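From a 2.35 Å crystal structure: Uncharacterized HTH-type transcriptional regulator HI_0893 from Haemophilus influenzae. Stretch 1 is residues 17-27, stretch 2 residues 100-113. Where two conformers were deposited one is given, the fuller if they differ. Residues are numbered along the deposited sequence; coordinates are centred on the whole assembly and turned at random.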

ATOM      1  N   THR A  17       8.390   4.106  19.751  1.00 73.76           N
ATOM      2  CA  THR A  17       7.013   3.964  19.289  1.00 75.97           C
ATOM      3  C   THR A  17       6.952   3.080  18.042  1.00 78.84           C
ATOM      4  O   THR A  17       6.136   2.166  17.966  1.00 82.60           O
ATOM      5  CB  THR A  17       6.355   5.329  18.983  1.00 73.69           C
ATOM      6  OG1 THR A  17       6.123   6.040  20.197  1.00 72.04           O
ATOM      7  CG2 THR A  17       5.014   5.136  18.239  1.00 78.90           C
ATOM      8  N   ASP A  18       7.828   3.360  17.084  1.00 77.22           N
ATOM      9  CA  ASP A  18       7.992   2.515  15.911  1.00 79.96           C
ATOM     10  C   ASP A  18       8.144   1.039  16.271  1.00 85.09           C
ATOM     11  O   ASP A  18       7.384   0.199  15.783  1.00 89.49           O
ATOM     12  CB  ASP A  18       9.216   2.953  15.111  1.00 77.35           C
ATOM     13  CG  ASP A  18       8.879   3.908  14.004  1.00 75.59           C
ATOM     14  OD1 ASP A  18       7.922   3.653  13.238  1.00 77.65           O
ATOM     15  OD2 ASP A  18       9.629   4.884  13.853  1.00 74.68           O
ATOM     16  N   ARG A  19       9.096   0.741  17.152  1.00 85.68           N
ATOM     17  CA  ARG A  19       9.408  -0.648  17.519  1.00 91.67           C
ATOM     18  C   ARG A  19       8.226  -1.378  18.132  1.00 95.91           C
ATOM     19  O   ARG A  19       7.891  -2.469  17.705  1.00101.98           O
ATOM     20  CB  ARG A  19      10.593  -0.704  18.488  1.00 91.85           C
ATOM     21  CG  ARG A  19      11.919  -0.315  17.859  1.00 91.35           C
ATOM     22  CD  ARG A  19      13.091  -0.562  18.816  1.00 95.89           C
ATOM     23  NE  ARG A  19      13.888   0.656  18.928  1.00 94.81           N
ATOM     24  CZ  ARG A  19      13.944   1.489  19.980  1.00 93.52           C
ATOM     25  NH1 ARG A  19      13.328   1.228  21.146  1.00 94.98           N
ATOM     26  NH2 ARG A  19      14.685   2.587  19.876  1.00 90.85           N
ATOM     27  N   LEU A  20       7.594  -0.763  19.125  1.00 94.72           N
ATOM     28  CA  LEU A  20       6.447  -1.375  19.809  1.00 99.48           C
ATOM     29  C   LEU A  20       5.264  -1.512  18.825  1.00103.01           C
ATOM     30  O   LEU A  20       4.495  -2.484  18.889  1.00109.95           O
ATOM     31  CB  LEU A  20       6.064  -0.580  21.079  1.00 97.03           C
ATOM     32  CG  LEU A  20       5.466  -1.345  22.269  1.00100.87           C
HETATM   33  N   MSE A  21       5.177  -0.598  17.860  1.00 99.67           N
HETATM   34  CA  MSE A  21       4.166  -0.705  16.805  1.00102.82           C
HETATM   35  C   MSE A  21       4.457  -1.846  15.811  1.00108.00           C
HETATM   36  O   MSE A  21       3.535  -2.480  15.318  1.00114.12           O
HETATM   37  CB  MSE A  21       4.039   0.625  16.057  1.00 97.63           C
HETATM   38  CG  MSE A  21       2.727   0.799  15.348  1.00 99.90           C
HETATM   39 SE   MSE A  21       2.728   2.374  14.264  0.75 93.53          SE
HETATM   40  CE  MSE A  21       2.923   3.708  15.628  1.00 79.88           C
ATOM     41  N   ALA A  22       5.733  -2.073  15.500  1.00106.72           N
ATOM     42  CA  ALA A  22       6.132  -3.114  14.569  1.00111.11           C
ATOM     43  C   ALA A  22       6.029  -4.523  15.191  1.00119.46           C
ATOM     44  O   ALA A  22       5.632  -5.477  14.507  1.00125.37           O
ATOM     45  CB  ALA A  22       7.540  -2.848  14.064  1.00107.28           C
ATOM     46  N   ARG A  23       6.348  -4.648  16.483  1.00120.42           N
ATOM     47  CA  ARG A  23       6.365  -5.969  17.154  1.00128.96           C
ATOM     48  C   ARG A  23       4.989  -6.410  17.691  1.00134.83           C
ATOM     49  O   ARG A  23       4.498  -7.502  17.343  1.00143.29           O
ATOM     50  CB  ARG A  23       7.393  -5.975  18.287  1.00127.88           C
ATOM     51  CG  ARG A  23       8.828  -5.794  17.794  1.00126.10           C
ATOM     52  CD  ARG A  23       9.843  -6.064  18.897  1.00127.68           C
ATOM     53  NE  ARG A  23      11.030  -5.200  18.755  1.00122.36           N
ATOM     54  CZ  ARG A  23      11.890  -4.894  19.741  1.00122.33           C
ATOM     55  NH1 ARG A  23      11.735  -5.372  20.988  1.00126.11           N
ATOM     56  NH2 ARG A  23      12.923  -4.098  19.482  1.00118.23           N
ATOM     57  N   GLU A  24       4.400  -5.579  18.553  1.00131.29           N
ATOM     58  CA  GLU A  24       3.003  -5.717  18.969  1.00135.99           C
ATOM     59  C   GLU A  24       2.177  -4.829  18.034  1.00133.16           C
ATOM     60  O   GLU A  24       2.734  -4.213  17.127  1.00128.21           O
ATOM     61  CB  GLU A  24       2.841  -5.270  20.423  1.00134.63           C
ATOM     62  CG  GLU A  24       3.813  -5.949  21.411  1.00137.94           C
ATOM     63  CD  GLU A  24       3.746  -5.357  22.810  1.00137.66           C
ATOM     64  OE1 GLU A  24       4.235  -4.218  23.016  1.00133.24           O
ATOM     65  OE2 GLU A  24       3.225  -6.037  23.710  1.00144.98           O
ATOM     66  N   GLY A  25       0.862  -4.760  18.238  1.00136.68           N
ATOM     67  CA  GLY A  25      -0.000  -3.857  17.427  1.00134.68           C
ATOM     68  C   GLY A  25      -0.027  -2.403  17.921  1.00126.54           C
ATOM     69  O   GLY A  25       0.269  -2.142  19.078  1.00123.70           O
ATOM     70  N   LEU A  26      -0.392  -1.470  17.031  1.00123.06           N
ATOM     71  CA  LEU A  26      -0.710  -0.066  17.402  1.00117.77           C
ATOM     72  C   LEU A  26      -1.771   0.039  18.503  1.00121.41           C
ATOM     73  O   LEU A  26      -1.666   0.893  19.396  1.00117.76           O
ATOM     74  CB  LEU A  26      -1.180   0.719  16.164  1.00117.35           C
ATOM     75  CG  LEU A  26      -1.786   2.124  16.316  1.00115.22           C
ATOM     76  CD1 LEU A  26      -0.917   3.015  17.171  1.00108.35           C
ATOM     77  CD2 LEU A  26      -1.984   2.750  14.953  1.00114.56           C
ATOM     78  N   ASN A  27      -2.784  -0.831  18.415  1.00129.26           N
ATOM     79  CA  ASN A  27      -3.866  -0.947  19.429  0.50134.79           C
ATOM     80  C   ASN A  27      -3.341  -1.254  20.809  1.00132.59           C
ATOM     81  O   ASN A  27      -3.863  -0.756  21.811  1.00133.62           O
ATOM     82  CB  ASN A  27      -4.879  -2.054  19.050  0.50145.17           C
ATOM     83  CG  ASN A  27      -5.579  -2.667  20.282  0.50151.21           C
ATOM     84  OD1 ASN A  27      -5.225  -3.759  20.737  0.50153.22           O
ATOM     85  ND2 ASN A  27      -6.526  -1.931  20.852  0.50152.92           N
TER
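Stretch 2 100-113: PTILSNLKQYESLP

Stretch 2 enters as a helix from Pro100 and packs across the last two turns of the helix that opens stretch 1 and runs to Arg23. The two axes approach to 8.9 Å and their N-to-C directions diverge by 72°, so the helices cross steeply. Beyond the crossing, Tyr109 to Leu112 form a type I beta turn, and Leu112 and Pro113 continue in extended conformation.

Along stretch 1, Thr17 makes no contact, and the first anchor is Asp18, whose side chain sits among Thr101, Ile102, Asn105 and Tyr109. Asp18 OD1 accepts hydrogen bonds from Tyr109 OH (2.7 Å), at the edge of the tyrosine ring, and from Asn105 ND2 (3.2 Å from Asp18 OD1). The same ND2 also donates to Asp18 O at 2.9 Å, so one amide group ties together the backbone and side chain of a single residue. Asp18 OD2 lies 3.2 Å from Ile102 CD1 and is hydrogen-bonded elsewhere in the structure. Arg19 and Leu20 point away from stretch 2.

One turn after Asp18, the selenomethionine Met21 points toward stretch 2 and brings its SE to 4.1 Å from Tyr109 CE1, an oblique approach to the ring. Its carbonyl O receives a weak hydrogen bond from Gln108 NE2 (3.3 Å). Ala22 marks the closest backbone approach, its CA 5.9 Å from Thr101 CA; the small side chain rests with CB 3.5 Å from Thr101 OG1 and 4.3 Å from Ser104 CB.

Arg23 and Glu24 turn away as the chain leaves helical geometry at Glu24. Contact resumes at Gly25, whose CA lies 4.0 Å from Gln108 OE1, and strengthens at Leu26, whose N donates to the same OE1 at 3.2 Å and nearly linearly. Gln108 thus uses both ends of its amide to bridge the helix and the segment after it. Leu26 CD2 completes the interface, 4.2 Å from Ser111 CB and 4.4 Å from Leu112 CD2.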

ATOM      1  N   PRO A 100      13.374  -1.200   8.052  1.00 75.34           N
ATOM      2  CA  PRO A 100      12.263  -2.096   7.825  1.00 74.27           C
ATOM      3  C   PRO A 100      11.122  -1.955   8.848  1.00 74.87           C
ATOM      4  O   PRO A 100       9.955  -2.223   8.519  1.00 72.91           O
ATOM      5  CB  PRO A 100      12.908  -3.484   7.935  1.00 77.32           C
ATOM      6  CG  PRO A 100      14.081  -3.302   8.736  1.00 81.08           C
ATOM      7  CD  PRO A 100      14.519  -1.880   8.663  1.00 79.47           C
ATOM      8  N   THR A 101      11.465  -1.550  10.068  1.00 77.66           N
ATOM      9  CA  THR A 101      10.481  -1.212  11.094  1.00 78.88           C
ATOM     10  C   THR A 101       9.544  -0.080  10.616  1.00 76.48           C
ATOM     11  O   THR A 101       8.334  -0.138  10.822  1.00 76.53           O
ATOM     12  CB  THR A 101      11.197  -0.851  12.435  1.00 83.79           C
ATOM     13  OG1 THR A 101      10.237  -0.770  13.496  1.00 86.22           O
ATOM     14  CG2 THR A 101      12.014   0.488  12.311  1.00 82.70           C
ATOM     15  N   ILE A 102      10.088   0.883   9.882  1.00 74.92           N
ATOM     16  CA  ILE A 102       9.267   1.919   9.278  1.00 72.87           C
ATOM     17  C   ILE A 102       8.396   1.307   8.183  1.00 70.43           C
ATOM     18  O   ILE A 102       7.211   1.628   8.063  1.00 70.22           O
ATOM     19  CB  ILE A 102      10.136   3.073   8.685  1.00 72.13           C
ATOM     20  CG1 ILE A 102      10.936   3.785   9.780  1.00 75.50           C
ATOM     21  CG2 ILE A 102       9.278   4.075   7.935  1.00 68.28           C
ATOM     22  CD1 ILE A 102      10.102   4.599  10.708  1.00 78.83           C
ATOM     23  N   LEU A 103       8.982   0.414   7.394  1.00 69.71           N
ATOM     24  CA  LEU A 103       8.245  -0.280   6.331  1.00 67.50           C
ATOM     25  C   LEU A 103       7.024  -1.060   6.880  1.00 68.86           C
ATOM     26  O   LEU A 103       5.946  -0.966   6.308  1.00 67.80           O
ATOM     27  CB  LEU A 103       9.194  -1.198   5.530  1.00 66.63           C
ATOM     28  CG  LEU A 103       8.604  -2.030   4.404  1.00 64.79           C
ATOM     29  CD1 LEU A 103       8.159  -1.127   3.265  1.00 60.25           C
ATOM     30  CD2 LEU A 103       9.625  -3.078   3.950  1.00 65.68           C
ATOM     31  N   SER A 104       7.189  -1.793   7.982  1.00 72.10           N
ATOM     32  CA  SER A 104       6.058  -2.494   8.610  1.00 74.61           C
ATOM     33  C   SER A 104       4.947  -1.545   9.009  1.00 75.22           C
ATOM     34  O   SER A 104       3.779  -1.828   8.800  1.00 76.00           O
ATOM     35  CB  SER A 104       6.489  -3.241   9.869  1.00 78.67           C
ATOM     36  OG  SER A 104       7.473  -4.205   9.597  1.00 81.50           O
ATOM     37  N   ASN A 105       5.312  -0.426   9.608  1.00 76.89           N
ATOM     38  CA  ASN A 105       4.313   0.487  10.147  1.00 78.66           C
ATOM     39  C   ASN A 105       3.627   1.382   9.090  1.00 77.24           C
ATOM     40  O   ASN A 105       2.560   1.924   9.370  1.00 79.20           O
ATOM     41  CB  ASN A 105       4.920   1.320  11.286  1.00 80.78           C
ATOM     42  CG  ASN A 105       5.340   0.464  12.463  1.00 83.01           C
ATOM     43  OD1 ASN A 105       4.780  -0.596  12.694  1.00 83.71           O
ATOM     44  ND2 ASN A 105       6.330   0.927  13.218  1.00 84.68           N
ATOM     45  N   LEU A 106       4.206   1.503   7.887  1.00 75.15           N
ATOM     46  CA  LEU A 106       3.574   2.261   6.781  1.00 74.13           C
ATOM     47  C   LEU A 106       2.050   2.078   6.691  1.00 76.16           C
ATOM     48  O   LEU A 106       1.298   3.051   6.544  1.00 77.40           O
ATOM     49  CB  LEU A 106       4.169   1.854   5.436  1.00 70.89           C
ATOM     50  CG  LEU A 106       5.503   2.433   4.980  1.00 70.65           C
ATOM     51  CD1 LEU A 106       5.868   1.841   3.606  1.00 67.34           C
ATOM     52  CD2 LEU A 106       5.458   3.934   4.910  1.00 71.65           C
ATOM     53  N   LYS A 107       1.604   0.827   6.776  1.00 77.65           N
ATOM     54  CA  LYS A 107       0.188   0.517   6.645  1.00 79.57           C
ATOM     55  C   LYS A 107      -0.563   1.067   7.867  1.00 83.23           C
ATOM     56  O   LYS A 107      -1.471   1.907   7.736  1.00 84.57           O
ATOM     57  CB  LYS A 107      -0.006  -1.000   6.503  1.00 80.22           C
ATOM     58  CG  LYS A 107       0.663  -1.595   5.232  1.00 78.76           C
ATOM     59  N   GLN A 108      -0.119   0.645   9.049  1.00 84.88           N
ATOM     60  CA  GLN A 108      -0.704   1.112  10.314  1.00 88.74           C
ATOM     61  C   GLN A 108      -0.646   2.645  10.551  1.00 89.79           C
ATOM     62  O   GLN A 108      -1.410   3.153  11.359  1.00 94.16           O
ATOM     63  CB  GLN A 108      -0.056   0.388  11.501  1.00 90.90           C
ATOM     64  CG  GLN A 108      -0.439  -1.076  11.648  1.00 91.02           C
ATOM     65  CD  GLN A 108       0.268  -1.734  12.823  1.00 93.41           C
ATOM     66  OE1 GLN A 108      -0.343  -2.034  13.848  1.00 97.49           O
ATOM     67  NE2 GLN A 108       1.566  -1.950  12.680  1.00 90.92           N
ATOM     68  N   TYR A 109       0.248   3.364   9.868  1.00 87.03           N
ATOM     69  CA  TYR A 109       0.322   4.836  10.006  1.00 88.67           C
ATOM     70  C   TYR A 109      -0.974   5.561   9.625  1.00 91.63           C
ATOM     71  O   TYR A 109      -1.321   6.555  10.260  1.00 95.94           O
ATOM     72  CB  TYR A 109       1.474   5.437   9.165  1.00 84.77           C
ATOM     73  CG  TYR A 109       2.912   5.217   9.657  1.00 82.29           C
ATOM     74  CD1 TYR A 109       3.213   4.913  10.998  1.00 84.02           C
ATOM     75  CD2 TYR A 109       3.978   5.381   8.779  1.00 77.28           C
ATOM     76  CE1 TYR A 109       4.533   4.729  11.419  1.00 82.74           C
ATOM     77  CE2 TYR A 109       5.295   5.207   9.195  1.00 76.59           C
ATOM     78  CZ  TYR A 109       5.568   4.880  10.521  1.00 79.33           C
ATOM     79  OH  TYR A 109       6.873   4.702  10.941  1.00 77.34           O
ATOM     80  N   GLU A 110      -1.680   5.071   8.597  1.00 90.69           N
ATOM     81  CA  GLU A 110      -2.921   5.728   8.118  1.00 93.27           C
ATOM     82  C   GLU A 110      -4.053   5.783   9.161  1.00 98.82           C
ATOM     83  O   GLU A 110      -4.937   6.632   9.054  1.00102.03           O
ATOM     84  CB  GLU A 110      -3.428   5.075   6.832  1.00 90.54           C
ATOM     85  CG  GLU A 110      -2.622   5.470   5.599  1.00 88.80           C
ATOM     86  CD  GLU A 110      -2.926   4.592   4.376  1.00 89.40           C
ATOM     87  OE1 GLU A 110      -3.988   3.917   4.364  1.00 92.38           O
ATOM     88  OE2 GLU A 110      -2.097   4.583   3.433  1.00 87.53           O
ATOM     89  N   SER A 111      -4.003   4.909  10.170  1.00100.71           N
ATOM     90  CA  SER A 111      -4.909   4.999  11.333  1.00106.83           C
ATOM     91  C   SER A 111      -4.578   6.135  12.339  1.00111.50           C
ATOM     92  O   SER A 111      -5.373   6.388  13.253  1.00116.97           O
ATOM     93  CB  SER A 111      -4.946   3.660  12.087  1.00107.74           C
ATOM     94  OG  SER A 111      -5.355   2.602  11.239  1.00104.48           O
ATOM     95  N   LEU A 112      -3.421   6.797  12.191  1.00109.89           N
ATOM     96  CA  LEU A 112      -3.014   7.849  13.137  1.00114.69           C
ATOM     97  C   LEU A 112      -3.842   9.128  12.940  1.00119.33           C
ATOM     98  O   LEU A 112      -4.176   9.468  11.803  1.00116.76           O
ATOM     99  CB  LEU A 112      -1.524   8.196  12.973  1.00111.44           C
ATOM    100  CG  LEU A 112      -0.479   7.124  13.309  1.00107.72           C
ATOM    101  CD1 LEU A 112       0.900   7.570  12.844  1.00103.12           C
ATOM    102  CD2 LEU A 112      -0.473   6.833  14.783  1.00110.60           C
ATOM    103  N   PRO A 113      -4.160   9.843  14.045  1.00127.12           N
ATOM    104  CA  PRO A 113      -4.770  11.170  13.935  1.00132.48           C
ATOM    105  C   PRO A 113      -3.699  12.253  13.678  1.00132.46           C
ATOM    106  O   PRO A 113      -2.906  12.500  14.576  1.00134.96           O
ATOM    107  CB  PRO A 113      -5.422  11.373  15.315  1.00140.51           C
ATOM    108  CG  PRO A 113      -4.633  10.539  16.257  1.00139.49           C
ATOM    109  CD  PRO A 113      -3.985   9.433  15.458  1.00131.52           C
TER